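Local coordinates for putative diflavin flavoprotein A 3 (Nostoc sp., PDB 3FNI) that probably mediates electron transfer from NADH to oxygen, reducing it to water, and is represented here by its flavodoxin-like domain, at residues A[116-121]-A[141-146]; A[90-95]-A[104-109]; A[35-40]-A[51-56]. All coordinates share one frame; numbering follows the deposited sequence.

Contact 1: residues A[116-121]-A[141-146]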
loop_
_atom_site.group_PDB
_atom_site.type_symbol
_atom_site.label_atom_id
_atom_site.label_comp_id
_atom_site.label_asym_id
_atom_site.label_seq_id
_atom_site.Cartn_x
_atom_site.Cartn_y
_atom_site.Cartn_z
ATOM N N THR A 116 -6.586 0.189 -10.406
ATOM C CA THR A 116 -7.362 -1.025 -10.182
ATOM C C THR A 116 -7.167 -1.464 -8.731
ATOM O O THR A 116 -6.094 -1.281 -8.165
ATOM C CB THR A 116 -6.932 -2.165 -11.130
ATOM O OG1 THR A 116 -5.644 -2.647 -10.748
ATOM C CG2 THR A 116 -6.864 -1.671 -12.562
ATOM N N THR A 117 -8.211 -2.020 -8.121
ATOM C CA THR A 117 -8.102 -2.479 -6.747
ATOM C C THR A 117 -7.304 -3.774 -6.765
ATOM O O THR A 117 -7.712 -4.755 -7.390
ATOM C CB THR A 117 -9.480 -2.741 -6.120
ATOM O OG1 THR A 117 -10.046 -3.936 -6.677
ATOM C CG2 THR A 117 -10.401 -1.583 -6.394
ATOM N N ALA A 118 -6.158 -3.753 -6.089
ATOM C CA ALA A 118 -5.253 -4.897 -6.016
ATOM C C ALA A 118 -5.890 -6.120 -5.375
ATOM O O ALA A 118 -5.680 -7.254 -5.810
ATOM C CB ALA A 118 -4.003 -4.511 -5.256
ATOM N N PHE A 119 -6.663 -5.878 -4.328
ATOM C CA PHE A 119 -7.344 -6.935 -3.612
ATOM C C PHE A 119 -8.390 -6.246 -2.749
ATOM O O PHE A 119 -8.350 -5.020 -2.580
ATOM C CB PHE A 119 -6.342 -7.721 -2.742
ATOM C CG PHE A 119 -5.348 -6.850 -2.012
ATOM C CD1 PHE A 119 -4.022 -6.768 -2.439
ATOM C CD2 PHE A 119 -5.747 -6.079 -0.918
ATOM C CE1 PHE A 119 -3.120 -5.935 -1.795
ATOM C CE2 PHE A 119 -4.849 -5.244 -0.271
ATOM C CZ PHE A 119 -3.531 -5.167 -0.706
ATOM N N PRO A 120 -9.352 -7.017 -2.210
ATOM C CA PRO A 120 -10.404 -6.439 -1.360
ATOM C C PRO A 120 -9.734 -5.731 -0.171
ATOM O O PRO A 120 -8.874 -6.313 0.484
ATOM C CB PRO A 120 -11.210 -7.666 -0.923
ATOM C CG PRO A 120 -10.970 -8.672 -2.057
ATOM C CD PRO A 120 -9.508 -8.480 -2.342
ATOM N N ALA A 121 -10.111 -4.484 0.099
ATOM C CA ALA A 121 -9.511 -3.751 1.213
ATOM C C ALA A 121 -9.548 -4.588 2.486
ATOM O O ALA A 121 -10.620 -4.996 2.930
ATOM C CB ALA A 121 -10.243 -2.431 1.439
ATOM N N THR A 141 0.483 -11.808 -2.562
ATOM C CA THR A 141 0.771 -12.690 -3.679
ATOM C C THR A 141 -0.052 -12.270 -4.889
ATOM O O THR A 141 0.474 -12.153 -5.992
ATOM C CB THR A 141 0.434 -14.146 -3.321
ATOM O OG1 THR A 141 1.341 -14.607 -2.317
ATOM C CG2 THR A 141 0.536 -15.040 -4.538
ATOM N N ASP A 142 -1.346 -12.045 -4.672
ATOM C CA ASP A 142 -2.245 -11.640 -5.742
ATOM C C ASP A 142 -1.736 -10.411 -6.481
ATOM O O ASP A 142 -1.744 -10.376 -7.708
ATOM C CB ASP A 142 -3.642 -11.348 -5.185
ATOM C CG ASP A 142 -4.445 -12.604 -4.933
ATOM O OD1 ASP A 142 -3.845 -13.703 -4.903
ATOM O OD2 ASP A 142 -5.678 -12.494 -4.755
ATOM N N LEU A 143 -1.307 -9.404 -5.728
ATOM C CA LEU A 143 -0.798 -8.175 -6.316
ATOM C C LEU A 143 0.503 -8.452 -7.044
ATOM O O LEU A 143 0.731 -7.940 -8.133
ATOM C CB LEU A 143 -0.565 -7.118 -5.232
ATOM C CG LEU A 143 -0.037 -5.774 -5.749
ATOM C CD1 LEU A 143 -1.002 -5.205 -6.794
ATOM C CD2 LEU A 143 0.140 -4.791 -4.573
ATOM N N GLY A 144 1.355 -9.268 -6.428
ATOM C CA GLY A 144 2.625 -9.619 -7.037
ATOM C C GLY A 144 2.411 -10.325 -8.365
ATOM O O GLY A 144 3.159 -10.099 -9.315
ATOM N N GLN A 145 1.390 -11.180 -8.427
ATOM C CA GLN A 145 1.080 -11.909 -9.654
ATOM C C GLN A 145 0.531 -10.944 -10.695
ATOM O O GLN A 145 0.843 -11.051 -11.878
ATOM C CB GLN A 145 0.054 -13.016 -9.385
ATOM C CG GLN A 145 0.543 -14.103 -8.428
ATOM C CD GLN A 145 -0.458 -15.232 -8.259
ATOM O OE1 GLN A 145 -1.548 -15.037 -7.728
ATOM N NE2 GLN A 145 -0.091 -16.420 -8.717
ATOM N N TRP A 146 -0.289 -9.999 -10.245
ATOM C CA TRP A 146 -0.866 -9.015 -11.139
ATOM C C TRP A 146 0.261 -8.186 -11.760
ATOM O O TRP A 146 0.279 -7.963 -12.970
ATOM C CB TRP A 146 -1.829 -8.111 -10.374
ATOM C CG TRP A 146 -2.486 -7.083 -11.232
ATOM C CD1 TRP A 146 -3.657 -7.213 -11.930
ATOM C CD2 TRP A 146 -2.001 -5.761 -11.504
ATOM N NE1 TRP A 146 -3.929 -6.051 -12.616
ATOM C CE2 TRP A 146 -2.931 -5.145 -12.370
ATOM C CE3 TRP A 146 -0.871 -5.038 -11.094
ATOM C CZ2 TRP A 146 -2.765 -3.841 -12.839
ATOM C CZ3 TRP A 146 -0.704 -3.738 -11.561
ATOM C CH2 TRP A 146 -1.649 -3.154 -12.423
#

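Contact 2: residues A[90-95]-A[104-109]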
loop_
_atom_site.group_PDB
_atom_site.type_symbol
_atom_site.label_atom_id
_atom_site.label_comp_id
_atom_site.label_asym_id
_atom_site.label_seq_id
_atom_site.Cartn_x
_atom_site.Cartn_y
_atom_site.Cartn_z
ATOM N N VAL A 90 -3.684 -0.798 -6.669
ATOM C CA VAL A 90 -3.479 -0.410 -5.283
ATOM C C VAL A 90 -4.382 -1.157 -4.302
ATOM O O VAL A 90 -5.568 -1.365 -4.564
ATOM C CB VAL A 90 -3.686 1.132 -5.131
ATOM C CG1 VAL A 90 -5.161 1.480 -5.309
ATOM C CG2 VAL A 90 -3.152 1.624 -3.792
ATOM N N GLY A 91 -3.790 -1.572 -3.180
ATOM C CA GLY A 91 -4.522 -2.268 -2.134
ATOM C C GLY A 91 -4.365 -1.494 -0.834
ATOM O O GLY A 91 -3.325 -0.878 -0.613
ATOM N N ILE A 92 -5.372 -1.533 0.033
ATOM C CA ILE A 92 -5.325 -0.784 1.288
ATOM C C ILE A 92 -5.738 -1.609 2.508
ATOM O O ILE A 92 -6.694 -2.383 2.451
ATOM C CB ILE A 92 -6.237 0.477 1.194
ATOM C CG1 ILE A 92 -5.735 1.385 0.055
ATOM C CG2 ILE A 92 -6.259 1.220 2.533
ATOM C CD1 ILE A 92 -6.617 2.594 -0.251
ATOM N N PHE A 93 -5.018 -1.437 3.616
ATOM C CA PHE A 93 -5.345 -2.165 4.834
ATOM C C PHE A 93 -5.523 -1.269 6.043
ATOM O O PHE A 93 -4.932 -0.187 6.125
ATOM C CB PHE A 93 -4.279 -3.230 5.134
ATOM C CG PHE A 93 -2.918 -2.674 5.471
ATOM C CD1 PHE A 93 -2.585 -2.339 6.782
ATOM C CD2 PHE A 93 -1.954 -2.517 4.479
ATOM C CE1 PHE A 93 -1.314 -1.865 7.098
ATOM C CE2 PHE A 93 -0.679 -2.041 4.786
ATOM C CZ PHE A 93 -0.359 -1.717 6.096
ATOM N N GLU A 94 -6.374 -1.729 6.964
ATOM C CA GLU A 94 -6.646 -1.038 8.219
ATOM C C GLU A 94 -5.549 -1.511 9.155
ATOM O O GLU A 94 -4.938 -2.549 8.910
ATOM C CB GLU A 94 -8.006 -1.441 8.806
ATOM C CG GLU A 94 -9.214 -1.002 8.018
ATOM C CD GLU A 94 -10.504 -1.078 8.840
ATOM O OE1 GLU A 94 -10.572 -1.889 9.782
ATOM O OE2 GLU A 94 -11.453 -0.335 8.537
ATOM N N THR A 95 -5.311 -0.781 10.237
ATOM C CA THR A 95 -4.241 -1.153 11.156
ATOM C C THR A 95 -4.677 -1.823 12.449
ATOM O O THR A 95 -3.889 -2.530 13.071
ATOM C CB THR A 95 -3.414 0.077 11.544
ATOM O OG1 THR A 95 -4.210 0.932 12.376
ATOM C CG2 THR A 95 -2.976 0.842 10.294
ATOM N N ASP A 104 -12.629 3.788 3.452
ATOM C CA ASP A 104 -13.471 3.938 2.267
ATOM C C ASP A 104 -13.232 5.191 1.448
ATOM O O ASP A 104 -13.109 5.114 0.228
ATOM C CB ASP A 104 -14.935 3.836 2.665
ATOM C CG ASP A 104 -15.292 2.449 3.137
ATOM O OD1 ASP A 104 -15.193 1.503 2.321
ATOM O OD2 ASP A 104 -15.654 2.300 4.318
ATOM N N PRO A 105 -13.177 6.365 2.101
ATOM C CA PRO A 105 -12.942 7.614 1.376
ATOM C C PRO A 105 -11.679 7.547 0.520
ATOM O O PRO A 105 -11.653 8.046 -0.601
ATOM C CB PRO A 105 -12.834 8.638 2.498
ATOM C CG PRO A 105 -13.814 8.111 3.496
ATOM C CD PRO A 105 -13.491 6.640 3.515
ATOM N N LEU A 106 -10.639 6.917 1.049
ATOM C CA LEU A 106 -9.388 6.801 0.324
ATOM C C LEU A 106 -9.492 5.771 -0.804
ATOM O O LEU A 106 -8.915 5.943 -1.874
ATOM C CB LEU A 106 -8.265 6.411 1.285
ATOM C CG LEU A 106 -6.868 6.470 0.669
ATOM C CD1 LEU A 106 -6.576 7.894 0.222
ATOM C CD2 LEU A 106 -5.834 6.000 1.682
ATOM N N LEU A 107 -10.223 4.694 -0.543
ATOM C CA LEU A 107 -10.437 3.636 -1.520
ATOM C C LEU A 107 -11.072 4.242 -2.771
ATOM O O LEU A 107 -10.659 3.952 -3.892
ATOM C CB LEU A 107 -11.367 2.582 -0.914
ATOM C CG LEU A 107 -10.970 1.104 -0.919
ATOM C CD1 LEU A 107 -9.499 0.938 -0.674
ATOM C CD2 LEU A 107 -11.783 0.372 0.148
ATOM N N SER A 108 -12.066 5.105 -2.560
ATOM C CA SER A 108 -12.782 5.762 -3.652
ATOM C C SER A 108 -11.936 6.791 -4.401
ATOM O O SER A 108 -12.141 7.024 -5.591
ATOM C CB SER A 108 -14.053 6.435 -3.119
ATOM O OG SER A 108 -14.938 5.487 -2.539
ATOM N N LYS A 109 -10.995 7.419 -3.710
ATOM C CA LYS A 109 -10.144 8.391 -4.373
ATOM C C LYS A 109 -9.256 7.702 -5.401
ATOM O O LYS A 109 -9.016 8.246 -6.469
ATOM C CB LYS A 109 -9.281 9.143 -3.364
ATOM C CG LYS A 109 -10.053 10.146 -2.547
ATOM C CD LYS A 109 -9.120 11.024 -1.750
ATOM C CE LYS A 109 -9.900 12.065 -0.974
ATOM N NZ LYS A 109 -9.000 13.091 -0.381
#

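Contact 3: residues A[35-40]-A[51-56]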
loop_
_atom_site.group_PDB
_atom_site.type_symbol
_atom_site.label_atom_id
_atom_site.label_comp_id
_atom_site.label_asym_id
_atom_site.label_seq_id
_atom_site.Cartn_x
_atom_site.Cartn_y
_atom_site.Cartn_z
ATOM N N GLY A 35 9.896 -7.039 -6.540
ATOM C CA GLY A 35 10.539 -6.218 -5.528
ATOM C C GLY A 35 9.579 -5.351 -4.734
ATOM O O GLY A 35 8.398 -5.271 -5.053
ATOM N N VAL A 36 10.086 -4.689 -3.699
ATOM C CA VAL A 36 9.244 -3.837 -2.873
ATOM C C VAL A 36 10.024 -2.683 -2.236
ATOM O O VAL A 36 11.192 -2.837 -1.883
ATOM C CB VAL A 36 8.567 -4.675 -1.754
ATOM C CG1 VAL A 36 9.617 -5.239 -0.825
ATOM C CG2 VAL A 36 7.577 -3.833 -0.990
ATOM N N ASP A 37 9.377 -1.525 -2.123
ATOM C CA ASP A 37 9.984 -0.354 -1.497
ATOM C C ASP A 37 9.071 0.097 -0.362
ATOM O O ASP A 37 7.895 0.399 -0.573
ATOM C CB ASP A 37 10.178 0.788 -2.506
ATOM C CG ASP A 37 11.237 0.471 -3.560
ATOM O OD1 ASP A 37 10.930 -0.253 -4.530
ATOM O OD2 ASP A 37 12.383 0.935 -3.414
ATOM N N VAL A 38 9.614 0.134 0.845
ATOM C CA VAL A 38 8.830 0.516 2.009
ATOM C C VAL A 38 9.080 1.960 2.430
ATOM O O VAL A 38 10.226 2.407 2.548
ATOM C CB VAL A 38 9.137 -0.411 3.205
ATOM C CG1 VAL A 38 8.147 -0.162 4.326
ATOM C CG2 VAL A 38 9.089 -1.863 2.759
ATOM N N VAL A 39 7.991 2.680 2.666
ATOM C CA VAL A 39 8.070 4.068 3.070
ATOM C C VAL A 39 7.234 4.300 4.322
ATOM O O VAL A 39 6.068 3.916 4.376
ATOM C CB VAL A 39 7.562 4.989 1.939
ATOM C CG1 VAL A 39 7.668 6.445 2.354
ATOM C CG2 VAL A 39 8.368 4.740 0.679
ATOM N N ASP A 40 7.842 4.908 5.334
ATOM C CA ASP A 40 7.138 5.205 6.572
ATOM C C ASP A 40 6.469 6.565 6.407
ATOM O O ASP A 40 7.139 7.573 6.191
ATOM C CB ASP A 40 8.116 5.225 7.752
ATOM C CG ASP A 40 7.482 5.738 9.041
ATOM O OD1 ASP A 40 6.281 5.497 9.266
ATOM O OD2 ASP A 40 8.194 6.375 9.841
ATOM N N ARG A 51 7.670 11.306 -5.099
ATOM C CA ARG A 51 6.924 11.308 -6.361
ATOM C C ARG A 51 7.600 10.346 -7.331
ATOM O O ARG A 51 6.940 9.654 -8.101
ATOM C CB ARG A 51 6.916 12.697 -7.009
ATOM C CG ARG A 51 6.158 13.776 -6.270
ATOM C CD ARG A 51 5.863 14.955 -7.205
ATOM N NE ARG A 51 5.068 15.985 -6.544
ATOM C CZ ARG A 51 5.508 16.736 -5.540
ATOM N NH1 ARG A 51 6.745 16.582 -5.084
ATOM N NH2 ARG A 51 4.705 17.625 -4.974
ATOM N N GLU A 52 8.928 10.331 -7.291
ATOM C CA GLU A 52 9.717 9.470 -8.152
ATOM C C GLU A 52 9.526 8.010 -7.813
ATOM O O GLU A 52 9.513 7.155 -8.699
ATOM C CB GLU A 52 11.198 9.774 -8.009
ATOM C CG GLU A 52 11.675 11.033 -8.668
ATOM C CD GLU A 52 13.176 11.037 -8.768
ATOM O OE1 GLU A 52 13.844 11.074 -7.707
ATOM O OE2 GLU A 52 13.690 10.976 -9.905
ATOM N N LEU A 53 9.418 7.722 -6.522
ATOM C CA LEU A 53 9.243 6.348 -6.080
ATOM C C LEU A 53 7.903 5.824 -6.548
ATOM O O LEU A 53 7.825 4.755 -7.151
ATOM C CB LEU A 53 9.344 6.258 -4.556
ATOM C CG LEU A 53 8.804 5.000 -3.868
ATOM C CD1 LEU A 53 9.218 3.729 -4.600
ATOM C CD2 LEU A 53 9.330 4.992 -2.451
ATOM N N VAL A 54 6.851 6.579 -6.265
ATOM C CA VAL A 54 5.514 6.181 -6.678
ATOM C C VAL A 54 5.513 6.013 -8.189
ATOM O O VAL A 54 4.909 5.081 -8.721
ATOM C CB VAL A 54 4.470 7.243 -6.277
ATOM C CG1 VAL A 54 3.124 6.911 -6.899
ATOM C CG2 VAL A 54 4.349 7.297 -4.753
ATOM N N GLY A 55 6.207 6.923 -8.864
ATOM C CA GLY A 55 6.295 6.888 -10.310
ATOM C C GLY A 55 6.874 5.610 -10.894
ATOM O O GLY A 55 6.466 5.180 -11.976
ATOM N N ARG A 56 7.826 4.997 -10.198
ATOM C CA ARG A 56 8.419 3.770 -10.714
ATOM C C ARG A 56 7.849 2.491 -10.102
ATOM O O ARG A 56 8.402 1.409 -10.300
ATOM C CB ARG A 56 9.941 3.803 -10.563
ATOM C CG ARG A 56 10.432 3.798 -9.143
ATOM C CD ARG A 56 11.948 3.651 -9.109
ATOM N NE ARG A 56 12.474 3.725 -7.752
ATOM C CZ ARG A 56 12.313 2.786 -6.824
ATOM N NH1 ARG A 56 11.638 1.676 -7.085
ATOM N NH2 ARG A 56 12.825 2.966 -5.621
#

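Contact 1: residues A[116-121]-A[141-146]
Ala118 and Leu143 form the tight centre of this contact. The methyl CB of Ala118 sits 3.4 Å from CD1 of Leu143, closer than carbon atoms usually come. The two residues are also the closest CA pair across the contact, with 5.5 Å between Ala118 CA and Leu143 CA. In Leu143, CG lies anti to the backbone N (chi1 -180°), which sets the isobutyl end toward segment 116-121. There one branch, CD1, meets the alanine. The other, CD2, turns to the ring of Phe119 and approaches its CE1 obliquely at 4.4 Å, a looser touch. Leu143 also packs on Ala89 of the adjoining strand 89-93, and this inner side is apolar.

Leu143 and Phe119 are buried, whereas Thr116 and Trp146 make up the more exposed end. OG1 of Thr116 lies 3.5 Å above the plane of the Trp146 indole, displaced toward the rim. Its nearest ring atom is Trp146 CZ2, at 3.8 Å from Thr116 OG1. No hydrogen bond crosses between the segments, which together bury 220 Å². The backbone of Thr116 and Ala118 is instead bonded to Val90, within the sheet. The arrangement is the last strand and the chain that continues from it, covered by the C-terminal helix 130-152, as expected in the flavodoxin-like alpha/beta fold with its parallel sheet in the order 2-1-3-4-5.

Contact 2: residues A[90-95]-A[104-109]
Ile92, on strand 89-93, faces Leu107 on helix 103-112, and their CA atoms, 7.3 Å apart, are the closest CA pair across the contact. The strand is extended as far as Phe93, and the chain then leaves it for a loop. Residues 104-109 are helical throughout, and the bond from Ser108 N to Asp104 O, 3.0 Å, belongs to this helix. No hydrogen bond joins helix to strand, so side chains alone bridge the gap.

Strand and helix are the first two elements of a beta-alpha-beta unit that ends in strand 116-117, within the flavodoxin-like domain. The contact is the packing of the crossover helix on its own sheet.

Ile92 does most of the work. Its CG1 branch lies beside the backbone N (chi1 -61°) and runs on extended through chi2 (174°), which drives CD1 out toward the helix. There CD1 meets CD1 of Leu107 at 3.4 Å, a tight methyl contact. The same leucine methyl lies 3.8 Å from Ile92 CB, so it rests along the isoleucine, and the two side chains run antiparallel alongside each other. Leu106 comes in at a slant: its CG is 4.0 Å from Ile92 CD1. Ile103 and Phe110 of the same helix also touch Ile92, while Leu107 reaches on to Ala121.

Contact 3: residues A[35-40]-A[51-56]
Asp37 and Arg56 meet with their side chains at about a right angle. Arg56 grips the carboxylate end-on with two nitrogens: NH2 bonds Asp37 OD2 at 3.0 Å and NH1 bonds Asp37 OD1 at 3.3 Å. Both bonds are nearly straight, at 176° and 166°. The acceptors lie close to the guanidinium plane, but the nitrogens come from above the carboxylate plane, and the two planes are 64° apart. The arginine chain is extended from CG to NE, which carries its head from the helix end to the strand.

Leu53 touches both residues. Its CD1 lies 3.7 Å from Asp37 CB. The same methyl is over one face of the Arg56 guanidinium, offset toward its rim. Its CD2 presses on Val39 CG2 at 3.3 Å, a tight pair. An alanine in place of Asp37 would probably leave Arg56 without its anionic mate and free to swing, and would also take a partner from Ser6, which bonds Asp37 OD1.

Strand 35-40 is the outermost on its side of the sheet and pairs with strand 6-11. Helix 47-55 covers it here, while helix 18-31 packs on Val36 and Val38.

All three contacts pack a helix on the parallel sheet or on the chain at its end, but at different depths. Contact 2 is buried, contact 1 partly buried and contact 3 at the surface. Contacts 1 and 2 lie on adjacent strands, 116-117 and 89-93, and touch directly, with the Phe119 ring packed against Gly91. Contact 3 is separate, its centre about 17 Å from the centre of each of the others, at the opposite outermost strand from contact 1. The chemistry follows the place. Contact 2 is purely aliphatic. Contact 1 adds aromatic rings and a threonine hydroxyl. Contact 3 alone carries a salt bridge across its segments, beside an aliphatic contact of Leu53 with Val39.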